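Local coordinates for protein N-acetylglucosamine-6-phosphate deacetylase (PDB 1O12) that probably removes the acetyl group from N-acetylglucosamine-6-phosphate, as a metal-dependent hydrolase of the NagA family, at residues Leu184-Ser189 with Ile222-Ala227. Residues are numbered along the deposited sequence; the frame is centred on the assembly and turned at random.
Sequences LSAGHS and IGITGA. With FE (Fe (III) ion), chain C.
Ser189 OG is hydrogen-bonded to the carboxylate of Glu167 and to the backbone N of Ala191, and also touches Ile224 across the contact. Ile224 CD1 lies 3.5 Å from Ser189 OG. The same methyl, Ile224 CD1, meets the methyl of Ala186 (CB) at 3.9 Å. Ile224 thus reaches from helix 223-230 mainly with CD1 and touches both the end of strand 183-186 and the loop after it. Its CG1 is anti to its carbonyl carbon (chi1 -70°), and the extended second torsion (chi2 -151°) carries CD1 out from the helix. Leu214 and Phe196 also pack on Ile224. His188, between Ala186 and Ser189 in sequence, directs its CB away from the helix, and its NE2 binds the iron (III) ion (FE) at 2.2 Å. Glu127 and His209 also bind the metal. The carbonyl O of Lys135 accepts a hydrogen bond from His188 ND1; together with the metal bond this holds the ring's rotation. In this TIM-barrel amidohydrolase, the loop after the strand sends His188 to the metal and Ser189 to the helix. The contact itself is van der Waals packing of one methyl against a methyl and a hydroxyl oxygen, whose polar needs Glu167 and Ala191 already meet.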
loop_
_atom_site.group_PDB
_atom_site.type_symbol
_atom_site.label_atom_id
_atom_site.label_comp_id
_atom_site.label_asym_id
_atom_site.label_seq_id
_atom_site.Cartn_x
_atom_site.Cartn_y
_atom_site.Cartn_z
ATOM N N LEU A 184 5.433 -3.612 -22.878
ATOM C CA LEU A 184 5.338 -4.832 -22.071
ATOM C C LEU A 184 4.580 -4.561 -20.764
ATOM O O LEU A 184 4.690 -3.492 -20.188
ATOM C CB LEU A 184 6.732 -5.375 -21.736
ATOM C CG LEU A 184 7.503 -5.975 -22.911
ATOM C CD1 LEU A 184 8.787 -6.613 -22.385
ATOM C CD2 LEU A 184 6.625 -7.024 -23.629
ATOM N N SER A 185 3.806 -5.519 -20.293
ATOM C CA SER A 185 3.064 -5.318 -19.054
ATOM C C SER A 185 3.053 -6.616 -18.247
ATOM O O SER A 185 2.787 -7.682 -18.794
ATOM C CB SER A 185 1.612 -4.864 -19.356
ATOM O OG SER A 185 1.001 -4.243 -18.214
ATOM N N ALA A 186 3.338 -6.533 -16.956
ATOM C CA ALA A 186 3.375 -7.731 -16.117
ATOM C C ALA A 186 1.990 -8.041 -15.578
ATOM O O ALA A 186 1.265 -7.142 -15.130
ATOM C CB ALA A 186 4.359 -7.541 -14.966
ATOM N N GLY A 187 1.634 -9.322 -15.639
ATOM C CA GLY A 187 0.348 -9.796 -15.167
ATOM C C GLY A 187 0.278 -11.309 -15.270
ATOM O O GLY A 187 1.055 -11.926 -16.014
ATOM N N HIS A 188 -0.649 -11.907 -14.509
ATOM C CA HIS A 188 -0.850 -13.360 -14.471
ATOM C C HIS A 188 0.454 -14.029 -14.110
ATOM O O HIS A 188 0.921 -14.915 -14.801
ATOM C CB HIS A 188 -1.338 -13.834 -15.829
ATOM C CG HIS A 188 -2.690 -13.307 -16.180
ATOM N ND1 HIS A 188 -3.845 -13.743 -15.553
ATOM C CD2 HIS A 188 -3.077 -12.356 -17.065
ATOM C CE1 HIS A 188 -4.883 -13.089 -16.045
ATOM N NE2 HIS A 188 -4.445 -12.241 -16.963
ATOM N N SER A 189 1.029 -13.594 -13.000
ATOM C CA SER A 189 2.321 -14.083 -12.573
ATOM C C SER A 189 2.459 -14.297 -11.077
ATOM O O SER A 189 1.712 -13.723 -10.284
ATOM C CB SER A 189 3.369 -13.073 -13.039
ATOM O OG SER A 189 4.461 -12.974 -12.144
ATOM N N ILE A 222 7.225 -8.991 -1.041
ATOM C CA ILE A 222 6.159 -8.103 -1.457
ATOM C C ILE A 222 5.655 -8.416 -2.857
ATOM O O ILE A 222 4.539 -8.011 -3.232
ATOM C CB ILE A 222 6.577 -6.604 -1.313
ATOM C CG1 ILE A 222 7.712 -6.254 -2.261
ATOM C CG2 ILE A 222 7.016 -6.335 0.128
ATOM C CD1 ILE A 222 8.008 -4.771 -2.271
ATOM N N GLY A 223 6.462 -9.170 -3.606
ATOM C CA GLY A 223 6.095 -9.586 -4.955
ATOM C C GLY A 223 5.767 -8.481 -5.952
ATOM O O GLY A 223 6.081 -7.289 -5.743
ATOM N N ILE A 224 5.141 -8.880 -7.057
ATOM C CA ILE A 224 4.760 -7.923 -8.097
ATOM C C ILE A 224 3.783 -6.896 -7.543
ATOM O O ILE A 224 3.828 -5.730 -7.906
ATOM C CB ILE A 224 4.076 -8.615 -9.331
ATOM C CG1 ILE A 224 5.084 -9.433 -10.128
ATOM C CG2 ILE A 224 3.479 -7.547 -10.256
ATOM C CD1 ILE A 224 4.726 -9.532 -11.611
ATOM N N THR A 225 2.882 -7.347 -6.683
ATOM C CA THR A 225 1.883 -6.462 -6.087
ATOM C C THR A 225 2.585 -5.378 -5.299
ATOM O O THR A 225 2.179 -4.220 -5.323
ATOM C CB THR A 225 0.972 -7.257 -5.148
ATOM O OG1 THR A 225 0.484 -8.396 -5.863
ATOM C CG2 THR A 225 -0.175 -6.412 -4.631
ATOM N N GLY A 226 3.645 -5.776 -4.604
ATOM C CA GLY A 226 4.407 -4.845 -3.797
ATOM C C GLY A 226 5.232 -3.924 -4.658
ATOM O O GLY A 226 5.384 -2.738 -4.351
ATOM N N ALA A 227 5.776 -4.470 -5.736
ATOM C CA ALA A 227 6.548 -3.669 -6.672
ATOM C C ALA A 227 5.589 -2.642 -7.239
ATOM O O ALA A 227 5.900 -1.455 -7.287
ATOM C CB ALA A 227 7.098 -4.533 -7.789
HETATM FE FE FE C . -6.426 -11.362 -17.490
#